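Local coordinates for CDP-glucose 4,6-dehydratase (Salmonella enterica subsp. enterica serovar Typhi, PDB 1WVG), which catalyses the NAD-dependent dehydration of CDP-D-glucose to CDP-4-dehydro-6-deoxy-D-glucose, an early step toward a dideoxy sugar of the lipopolysaccharide O-antigen, at residues K134-R139 and S190-N195; K309-M312 and W316-R319; S240-V245 and W260-R265. One frame throughout, in Å; residues are numbered along the deposited sequence.

Contact 3 touches both of the others, whereas contacts 1 and 2 do not touch. Its centre is about 13 Å from that of contact 1, and the two share a sheet: strands 187-197 and 259-262 are neighbours, and Tyr136 OH meets Asn261 OD1 at 2.5 Å, probably as a hydrogen bond. Contact 2 lies nearer, about 7 Å centre to centre, joined to contact 3 where Trp316 NE1 approaches Ser240 OG at 2.8 Å. Contact 1 holds the bound CDP-xylose directly through Lys134 and Asn195, whereas the side chain of Tyr242 in contact 3 comes within about 5 Å of the ADP-ribose.

Contact 1 of 3, residues K134-R139 and S190-N195; sequences KCYDNR and SVRAGN. With CXY (cytidine-5'-diphospho-beta-D-xylose), chain D.
The hydroxyl of Tyr136 is gripped twice: Arg192 NH1 donates to OH over 2.8 Å at a nearly straight 163°, and Asn261 OD1 on the neighbouring strand makes a second hydrogen bond. The hydroxyl lies at the edge of the guanidinium, close to its plane, while the phenol ring stands almost perpendicular to that group, the two planes 83° apart. Arg192 reaches this point with its chain extended from CG to NE, and its CD brushes the same oxygen. Glu165 takes NH2 in a salt bridge and the carbonyl of Glu147 takes NH1, so a buried charge is held from several directions. Cys135 SG covers one face of the Tyr136 ring and also touches Arg192 CD at 3.9 Å.

Farther along, the two segments meet through the substrate analogue CDP-xylose. Lys134 NZ and Asn195 ND2 each donate to O1B of the phosphate next to the xylose over 2.8 Å, and Lys134 NZ adds a weak bond to the bridging O1'. O1B is thus gripped by two side-chain donors, one from each segment.

In the Rossmann fold, residues 134-139 belong to the loop that follows strand 126-130, while 190-195 run along strand 187-197, the next strand of the parallel sheet, with helix 156-175 packed against Cys135 and Ser190.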
loop_
_atom_site.group_PDB
_atom_site.type_symbol
_atom_site.label_atom_id
_atom_site.label_comp_id
_atom_site.label_asym_id
_atom_site.label_seq_id
_atom_site.Cartn_x
_atom_site.Cartn_y
_atom_site.Cartn_z
ATOM N N LYS A 134 -0.719 -18.984 6.659
ATOM C CA LYS A 134 -0.551 -18.062 7.768
ATOM C C LYS A 134 0.644 -17.143 7.669
ATOM O O LYS A 134 0.904 -16.367 8.583
ATOM C CB LYS A 134 -0.496 -18.827 9.078
ATOM C CG LYS A 134 -1.744 -19.670 9.160
ATOM C CD LYS A 134 -2.296 -19.830 10.552
ATOM C CE LYS A 134 -3.102 -21.122 10.670
ATOM N NZ LYS A 134 -4.037 -21.312 9.548
ATOM N N CYS A 135 1.387 -17.216 6.585
ATOM C CA CYS A 135 2.566 -16.343 6.446
ATOM C C CYS A 135 2.248 -14.852 6.307
ATOM O O CYS A 135 3.060 -13.952 6.649
ATOM C CB CYS A 135 3.508 -16.802 5.295
ATOM S SG CYS A 135 2.772 -16.611 3.636
ATOM N N TYR A 136 1.051 -14.576 5.756
ATOM C CA TYR A 136 0.664 -13.193 5.504
ATOM C C TYR A 136 0.249 -12.443 6.745
ATOM O O TYR A 136 -0.447 -12.954 7.612
ATOM C CB TYR A 136 -0.531 -13.125 4.517
ATOM C CG TYR A 136 -0.264 -13.679 3.118
ATOM C CD1 TYR A 136 -0.810 -14.906 2.719
ATOM C CD2 TYR A 136 0.500 -12.975 2.185
ATOM C CE1 TYR A 136 -0.577 -15.430 1.443
ATOM C CE2 TYR A 136 0.740 -13.484 0.904
ATOM C CZ TYR A 136 0.192 -14.712 0.520
ATOM O OH TYR A 136 0.434 -15.229 -0.733
ATOM N N ASP A 137 0.618 -11.183 6.792
ATOM C CA ASP A 137 0.163 -10.363 7.891
ATOM C C ASP A 137 -1.368 -10.410 7.800
ATOM O O ASP A 137 -1.898 -10.084 6.738
ATOM C CB ASP A 137 0.673 -8.940 7.555
ATOM C CG ASP A 137 0.220 -7.968 8.580
ATOM O OD1 ASP A 137 0.030 -8.293 9.725
ATOM O OD2 ASP A 137 -0.034 -6.789 8.102
ATOM N N ASN A 138 -2.083 -10.845 8.841
ATOM C CA ASN A 138 -3.550 -10.952 8.786
ATOM C C ASN A 138 -4.314 -9.657 9.111
ATOM O O ASN A 138 -4.348 -9.209 10.247
ATOM C CB ASN A 138 -4.065 -12.182 9.568
ATOM C CG ASN A 138 -5.506 -12.578 9.218
ATOM O OD1 ASN A 138 -6.352 -11.716 8.941
ATOM N ND2 ASN A 138 -5.800 -13.884 9.158
ATOM N N ARG A 139 -4.910 -9.020 8.094
ATOM C CA ARG A 139 -5.634 -7.776 8.269
ATOM C C ARG A 139 -7.067 -7.997 8.718
ATOM O O ARG A 139 -7.836 -7.048 8.918
ATOM C CB ARG A 139 -5.630 -7.064 6.950
ATOM C CG ARG A 139 -4.198 -6.962 6.478
ATOM C CD ARG A 139 -3.541 -5.726 7.056
ATOM N NE ARG A 139 -4.555 -4.734 7.384
ATOM C CZ ARG A 139 -4.778 -3.655 6.652
ATOM N NH1 ARG A 139 -4.074 -3.403 5.550
ATOM N NH2 ARG A 139 -5.742 -2.815 7.022
ATOM N N SER A 190 8.195 -20.977 -3.213
ATOM C CA SER A 190 7.534 -20.970 -1.897
ATOM C C SER A 190 6.084 -21.125 -2.207
ATOM O O SER A 190 5.541 -20.395 -3.013
ATOM C CB SER A 190 7.748 -19.743 -1.046
ATOM O OG SER A 190 9.077 -19.794 -0.541
ATOM N N VAL A 191 5.487 -22.157 -1.630
ATOM C CA VAL A 191 4.119 -22.487 -1.892
ATOM C C VAL A 191 3.309 -22.335 -0.627
ATOM O O VAL A 191 3.716 -22.794 0.439
ATOM C CB VAL A 191 4.041 -23.881 -2.506
ATOM C CG1 VAL A 191 4.722 -23.813 -3.867
ATOM C CG2 VAL A 191 4.864 -24.773 -1.610
ATOM N N ARG A 192 2.189 -21.640 -0.771
ATOM C CA ARG A 192 1.329 -21.329 0.340
ATOM C C ARG A 192 -0.001 -21.955 0.153
ATOM O O ARG A 192 -0.816 -21.458 -0.665
ATOM C CB ARG A 192 1.163 -19.809 0.492
ATOM C CG ARG A 192 2.501 -19.126 0.338
ATOM C CD ARG A 192 2.404 -17.680 -0.092
ATOM N NE ARG A 192 3.767 -17.225 -0.280
ATOM C CZ ARG A 192 4.117 -16.066 -0.816
ATOM N NH1 ARG A 192 3.190 -15.175 -1.201
ATOM N NH2 ARG A 192 5.437 -15.793 -0.959
ATOM N N ALA A 193 -0.245 -23.023 0.919
ATOM C CA ALA A 193 -1.539 -23.686 0.756
ATOM C C ALA A 193 -2.576 -23.176 1.708
ATOM O O ALA A 193 -2.263 -22.351 2.564
ATOM C CB ALA A 193 -1.404 -25.176 0.908
ATOM N N GLY A 194 -3.804 -23.670 1.528
ATOM C CA GLY A 194 -4.916 -23.318 2.396
ATOM C C GLY A 194 -4.912 -24.247 3.634
ATOM O O GLY A 194 -3.849 -24.624 4.147
ATOM N N ASN A 195 -6.109 -24.586 4.129
ATOM C CA ASN A 195 -6.284 -25.483 5.258
ATOM C C ASN A 195 -6.624 -26.831 4.664
ATOM O O ASN A 195 -7.722 -26.964 4.149
ATOM C CB ASN A 195 -7.424 -25.032 6.173
ATOM C CG ASN A 195 -6.903 -24.050 7.200
ATOM O OD1 ASN A 195 -6.233 -23.074 6.841
ATOM N ND2 ASN A 195 -7.223 -24.259 8.477
HETATM O O1B CXY D . -6.107 -22.847 10.674
HETATM P PB CXY D . -5.319 -23.772 11.580
HETATM O O2B CXY D . -5.029 -23.198 12.942
HETATM O "O1'" CXY D . -3.912 -24.191 10.841
HETATM O O3A CXY D . -6.300 -24.965 11.541
HETATM P PA CXY D . -7.288 -25.613 12.687
HETATM O O1A CXY D . -7.905 -26.796 12.030
HETATM O O2A CXY D . -6.537 -25.922 13.922
HETATM O O5D CXY D . -8.292 -24.407 12.956
HETATM C C5D CXY D . -9.302 -24.140 11.973
HETATM C C4D CXY D . -10.346 -23.242 12.589
HETATM O O4D CXY D . -11.302 -24.087 13.276
HETATM C C3D CXY D . -9.875 -22.178 13.579
HETATM O O3D CXY D . -10.631 -20.914 13.565
HETATM C C2D CXY D . -10.092 -22.974 14.879
HETATM O O2D CXY D . -10.198 -22.053 15.968
HETATM C C1D CXY D . -11.427 -23.618 14.585
HETATM N N1 CXY D . -11.734 -24.762 15.449
HETATM C C6 CXY D . -10.913 -25.878 15.449
HETATM C C5 CXY D . -11.155 -26.934 16.185
HETATM C C4 CXY D . -12.278 -26.985 17.056
HETATM N N3 CXY D . -13.083 -25.835 17.006
HETATM C C2 CXY D . -12.864 -24.701 16.242
HETATM N N4 CXY D . -12.566 -27.912 17.805
HETATM O O2 CXY D . -13.605 -23.713 16.267
HETATM C "C1'" CXY D . -4.040 -25.302 9.970
HETATM C "C2'" CXY D . -2.783 -26.117 10.144
HETATM C "C3'" CXY D . -1.628 -25.222 9.737
HETATM C "C4'" CXY D . -1.793 -24.772 8.285
HETATM C "C5'" CXY D . -3.136 -24.077 8.112
HETATM O "O2'" CXY D . -2.589 -26.517 11.518
HETATM O "O3'" CXY D . -0.399 -25.968 9.807
HETATM O "O4'" CXY D . -0.719 -23.910 7.915
HETATM O "O5'" CXY D . -4.203 -24.913 8.571
#

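Contact 2 of 3, residues K309-M312 and W316-R319; sequences KANM and WHPR
With CG anti to its own carbonyl carbon (chi1 -60°) and the amide turned by chi2 to 152°, Asn311 reaches ND2 out to the carbonyl oxygen of Trp316. The bond is short, 2.6 Å from ND2 to O, and the donor arrives nearly along the C=O axis, the oxygen lying close to the plane of the Asn311 amide. The same oxygen receives a CA-H contact from Asn311, at 3.3 Å from CA. A second, straighter bond runs the other way, from Trp316 N to Ala310 O over 3.0 Å; here the donor stands well above the carbonyl plane.

Together these bonds tie the loop that leaves helix 308-314, on its way to helix 322-337, back to the helix where it widens into a pi-type turn at 310-312. Ala310 CB rests near CE3 of the Trp316 indole at 4.1 Å. The indole NE1 is bonded to Ser240 OG of helix 236-251, and the ring meets Phe262 edge-to-face.

On the outer side the His317 imidazole crosses the Asn311 side chain at a slant, although the ring and amide planes are only 9° apart, with His317 ND1 3.9 Å from Asn311 ND2. Met312, on the same helix, packs on Val142 of a second subunit.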
loop_
_atom_site.group_PDB
_atom_site.type_symbol
_atom_site.label_atom_id
_atom_site.label_comp_id
_atom_site.label_asym_id
_atom_site.label_seq_id
_atom_site.Cartn_x
_atom_site.Cartn_y
_atom_site.Cartn_z
ATOM N N LYS A 309 -3.001 -16.018 -9.578
ATOM C CA LYS A 309 -1.672 -16.225 -10.144
ATOM C C LYS A 309 -1.403 -17.663 -10.588
ATOM O O LYS A 309 -0.896 -17.945 -11.686
ATOM C CB LYS A 309 -0.590 -15.659 -9.227
ATOM C CG LYS A 309 0.852 -15.720 -9.716
ATOM C CD LYS A 309 1.808 -15.399 -8.551
ATOM C CE LYS A 309 3.281 -15.426 -8.910
ATOM N NZ LYS A 309 4.158 -14.840 -7.871
ATOM N N ALA A 310 -1.734 -18.611 -9.729
ATOM C CA ALA A 310 -1.551 -20.013 -10.124
ATOM C C ALA A 310 -2.563 -20.339 -11.220
ATOM O O ALA A 310 -2.258 -21.078 -12.172
ATOM C CB ALA A 310 -1.814 -20.965 -8.967
ATOM N N ASN A 311 -3.802 -19.812 -11.107
ATOM C CA ASN A 311 -4.766 -20.138 -12.125
ATOM C C ASN A 311 -4.274 -19.719 -13.493
ATOM O O ASN A 311 -4.249 -20.520 -14.436
ATOM C CB ASN A 311 -6.122 -19.494 -11.883
ATOM C CG ASN A 311 -6.751 -19.899 -10.572
ATOM O OD1 ASN A 311 -7.538 -19.120 -9.999
ATOM N ND2 ASN A 311 -6.440 -21.112 -10.096
ATOM N N MET A 312 -3.902 -18.446 -13.593
ATOM C CA MET A 312 -3.414 -17.894 -14.856
ATOM C C MET A 312 -2.036 -18.352 -15.232
ATOM O O MET A 312 -1.788 -18.771 -16.341
ATOM C CB MET A 312 -3.151 -16.384 -14.873
ATOM C CG MET A 312 -4.030 -15.526 -14.021
ATOM S SD MET A 312 -5.772 -15.935 -14.144
ATOM C CE MET A 312 -6.440 -14.303 -13.698
ATOM N N TRP A 316 -3.233 -23.732 -13.018
ATOM C CA TRP A 316 -3.684 -24.739 -12.066
ATOM C C TRP A 316 -5.041 -24.400 -11.467
ATOM O O TRP A 316 -5.288 -23.269 -11.078
ATOM C CB TRP A 316 -2.611 -24.909 -10.941
ATOM C CG TRP A 316 -3.048 -25.726 -9.750
ATOM C CD1 TRP A 316 -2.791 -27.054 -9.512
ATOM C CD2 TRP A 316 -3.851 -25.275 -8.642
ATOM N NE1 TRP A 316 -3.367 -27.457 -8.337
ATOM C CE2 TRP A 316 -4.013 -26.383 -7.778
ATOM C CE3 TRP A 316 -4.403 -24.037 -8.303
ATOM C CZ2 TRP A 316 -4.729 -26.280 -6.600
ATOM C CZ3 TRP A 316 -5.101 -23.941 -7.135
ATOM C CH2 TRP A 316 -5.265 -25.047 -6.310
ATOM N N HIS A 317 -5.921 -25.386 -11.386
ATOM C CA HIS A 317 -7.243 -25.182 -10.829
ATOM C C HIS A 317 -7.578 -26.351 -9.907
ATOM O O HIS A 317 -7.013 -27.443 -10.075
ATOM C CB HIS A 317 -8.285 -25.022 -11.951
ATOM C CG HIS A 317 -7.808 -24.098 -13.059
ATOM N ND1 HIS A 317 -8.187 -22.758 -13.119
ATOM C CD2 HIS A 317 -6.973 -24.330 -14.123
ATOM C CE1 HIS A 317 -7.594 -22.226 -14.187
ATOM N NE2 HIS A 317 -6.850 -23.144 -14.817
ATOM N N PRO A 318 -8.449 -26.109 -8.905
ATOM C CA PRO A 318 -8.827 -27.156 -7.973
ATOM C C PRO A 318 -9.845 -28.093 -8.591
ATOM O O PRO A 318 -10.666 -27.728 -9.437
ATOM C CB PRO A 318 -9.447 -26.481 -6.761
ATOM C CG PRO A 318 -9.543 -24.995 -7.076
ATOM C CD PRO A 318 -8.729 -24.762 -8.328
ATOM N N ARG A 319 -9.772 -29.325 -8.143
ATOM C CA ARG A 319 -10.638 -30.342 -8.653
ATOM C C ARG A 319 -11.895 -30.604 -7.873
ATOM O O ARG A 319 -12.953 -30.763 -8.475
ATOM C CB ARG A 319 -9.894 -31.632 -8.960
ATOM C CG ARG A 319 -9.259 -31.517 -10.341
ATOM C CD ARG A 319 -7.789 -31.897 -10.370
ATOM N NE ARG A 319 -7.532 -33.056 -11.215
ATOM C CZ ARG A 319 -6.347 -33.347 -11.771
ATOM N NH1 ARG A 319 -5.271 -32.564 -11.601
ATOM N NH2 ARG A 319 -6.245 -34.436 -12.516
#

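Contact 3 of 3, residues S240-V245 and W260-R265; sequences SGYIVV and WNFGPR
Helix 236-251 is the main helix of a beta-alpha-beta connection from strand 232-234 to strand 259-262, both parallel to strand 187-197 in the Rossmann sheet, and here it packs on the second of these strands. The axes of helix segment 240-245 and strand segment 260-262 approach to 9.4 Å, their directions 146° apart. Phe262 carries nearly all of the contact, pressed directly against the helix backbone. Gly241 offers no side chain there, which lets the ring settle close: Gly241 CA sits over one face, 3.7 Å from the ring centroid and 14° off its normal, a CH-pi contact offset a little toward the rim. The phenyl gets there with its CG anti to the carbonyl carbon (chi1 -67°), the bond from the backbone aimed at the helix. Gly241 O lies 3.6 Å from Phe262 CZ, yet it is already engaged within the helix by Val245 N.

Val245 meets the edge of the phenyl, approaching from the opposite direction and setting its CG1 branch 3.6 Å from Phe262 CZ. Tyr242 leads away from the strand at first but swings its ring back, and Phe262 CD1 in turn meets the edge of that phenol, 4.0 Å from Tyr242 CE1. The Tyr242 hydroxyl is hydrogen-bonded to Lys21 NZ, near the bound ADP-ribose. All four residues are buried; the side-chain contacts are apolar, with the backbone of Gly241 and Tyr242 N against the ring.

Val191 of the adjacent strand 187-197 touches both Tyr242 and Phe262, so that strand flanks the contact. Leu314 of helix 308-314 packs on Val245, Trp260 and Phe262, placing the phenyl between strand 187-197, helix 236-251 and helix 308-314.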
loop_
_atom_site.group_PDB
_atom_site.type_symbol
_atom_site.label_atom_id
_atom_site.label_comp_id
_atom_site.label_asym_id
_atom_site.label_seq_id
_atom_site.Cartn_x
_atom_site.Cartn_y
_atom_site.Cartn_z
ATOM N N SER A 240 -1.149 -31.223 -5.593
ATOM C CA SER A 240 -1.151 -31.155 -7.081
ATOM C C SER A 240 -0.440 -29.894 -7.514
ATOM O O SER A 240 0.363 -29.902 -8.455
ATOM C CB SER A 240 -2.553 -31.251 -7.720
ATOM O OG SER A 240 -3.358 -30.119 -7.472
ATOM N N GLY A 241 -0.747 -28.810 -6.789
ATOM C CA GLY A 241 -0.096 -27.558 -7.077
ATOM C C GLY A 241 1.392 -27.705 -6.849
ATOM O O GLY A 241 2.200 -27.309 -7.708
ATOM N N TYR A 242 1.780 -28.293 -5.696
ATOM C CA TYR A 242 3.222 -28.487 -5.420
ATOM C C TYR A 242 3.905 -29.327 -6.516
ATOM O O TYR A 242 5.053 -29.126 -6.889
ATOM C CB TYR A 242 3.530 -29.283 -4.130
ATOM C CG TYR A 242 2.948 -28.686 -2.890
ATOM C CD1 TYR A 242 2.296 -27.451 -2.937
ATOM C CD2 TYR A 242 3.034 -29.360 -1.670
ATOM C CE1 TYR A 242 1.778 -26.882 -1.767
ATOM C CE2 TYR A 242 2.483 -28.815 -0.506
ATOM C CZ TYR A 242 1.863 -27.564 -0.548
ATOM O OH TYR A 242 1.304 -27.004 0.595
ATOM N N ILE A 243 3.185 -30.313 -7.004
ATOM C CA ILE A 243 3.762 -31.216 -7.963
ATOM C C ILE A 243 3.964 -30.528 -9.278
ATOM O O ILE A 243 5.011 -30.676 -9.922
ATOM C CB ILE A 243 2.895 -32.467 -8.095
ATOM C CG1 ILE A 243 3.198 -33.404 -6.953
ATOM C CG2 ILE A 243 3.085 -33.220 -9.404
ATOM C CD1 ILE A 243 2.017 -34.348 -6.756
ATOM N N VAL A 244 2.945 -29.771 -9.646
ATOM C CA VAL A 244 2.978 -29.037 -10.907
ATOM C C VAL A 244 4.117 -28.038 -10.960
ATOM O O VAL A 244 4.850 -27.935 -11.960
ATOM C CB VAL A 244 1.651 -28.395 -11.249
ATOM C CG1 VAL A 244 1.895 -27.318 -12.304
ATOM C CG2 VAL A 244 0.676 -29.468 -11.745
ATOM N N VAL A 245 4.310 -27.333 -9.853
ATOM C CA VAL A 245 5.382 -26.367 -9.867
ATOM C C VAL A 245 6.696 -27.048 -9.931
ATOM O O VAL A 245 7.600 -26.550 -10.580
ATOM C CB VAL A 245 5.370 -25.295 -8.772
ATOM C CG1 VAL A 245 4.019 -24.609 -8.716
ATOM C CG2 VAL A 245 5.602 -25.999 -7.456
ATOM N N TRP A 260 3.770 -18.818 -4.611
ATOM C CA TRP A 260 2.511 -19.233 -5.169
ATOM C C TRP A 260 1.502 -19.638 -4.112
ATOM O O TRP A 260 1.870 -20.413 -3.230
ATOM C CB TRP A 260 2.774 -20.484 -6.061
ATOM C CG TRP A 260 3.761 -20.212 -7.189
ATOM C CD1 TRP A 260 5.110 -20.400 -7.171
ATOM C CD2 TRP A 260 3.431 -19.691 -8.489
ATOM N NE1 TRP A 260 5.622 -20.057 -8.384
ATOM C CE2 TRP A 260 4.626 -19.608 -9.204
ATOM C CE3 TRP A 260 2.220 -19.334 -9.109
ATOM C CZ2 TRP A 260 4.638 -19.155 -10.524
ATOM C CZ3 TRP A 260 2.221 -18.908 -10.414
ATOM C CH2 TRP A 260 3.437 -18.816 -11.084
ATOM N N ASN A 261 0.251 -19.155 -4.226
ATOM C CA ASN A 261 -0.841 -19.557 -3.340
ATOM C C ASN A 261 -1.584 -20.720 -4.016
ATOM O O ASN A 261 -1.849 -20.702 -5.252
ATOM C CB ASN A 261 -1.950 -18.473 -3.167
ATOM C CG ASN A 261 -1.556 -17.251 -2.400
ATOM O OD1 ASN A 261 -0.562 -17.295 -1.644
ATOM N ND2 ASN A 261 -2.313 -16.163 -2.617
ATOM N N PHE A 262 -1.992 -21.716 -3.216
ATOM C CA PHE A 262 -2.786 -22.855 -3.727
ATOM C C PHE A 262 -3.991 -22.982 -2.814
ATOM O O PHE A 262 -3.880 -23.434 -1.699
ATOM C CB PHE A 262 -1.998 -24.192 -3.783
ATOM C CG PHE A 262 -0.900 -24.136 -4.814
ATOM C CD1 PHE A 262 0.442 -24.199 -4.459
ATOM C CD2 PHE A 262 -1.206 -24.002 -6.164
ATOM C CE1 PHE A 262 1.441 -24.136 -5.435
ATOM C CE2 PHE A 262 -0.227 -23.903 -7.156
ATOM C CZ PHE A 262 1.113 -23.970 -6.779
ATOM N N GLY A 263 -5.146 -22.528 -3.224
ATOM C CA GLY A 263 -6.276 -22.617 -2.338
ATOM C C GLY A 263 -7.455 -23.012 -3.185
ATOM O O GLY A 263 -7.309 -23.206 -4.412
ATOM N N PRO A 264 -8.592 -23.120 -2.491
ATOM C CA PRO A 264 -9.876 -23.473 -3.062
ATOM C C PRO A 264 -10.514 -22.306 -3.781
ATOM O O PRO A 264 -10.021 -21.156 -3.685
ATOM C CB PRO A 264 -10.802 -23.635 -1.844
ATOM C CG PRO A 264 -10.180 -22.839 -0.708
ATOM C CD PRO A 264 -8.702 -22.803 -1.038
ATOM N N ARG A 265 -11.644 -22.614 -4.449
ATOM C CA ARG A 265 -12.381 -21.550 -5.110
ATOM C C ARG A 265 -13.026 -20.760 -3.994
ATOM O O ARG A 265 -13.390 -21.259 -2.925
ATOM C CB ARG A 265 -13.419 -21.996 -6.152
ATOM C CG ARG A 265 -13.036 -23.282 -6.887
ATOM C CD ARG A 265 -13.417 -23.313 -8.371
ATOM N NE ARG A 265 -13.019 -24.555 -9.054
ATOM C CZ ARG A 265 -12.469 -24.667 -10.282
ATOM N NH1 ARG A 265 -12.226 -23.592 -11.067
ATOM N NH2 ARG A 265 -12.159 -25.896 -10.743
#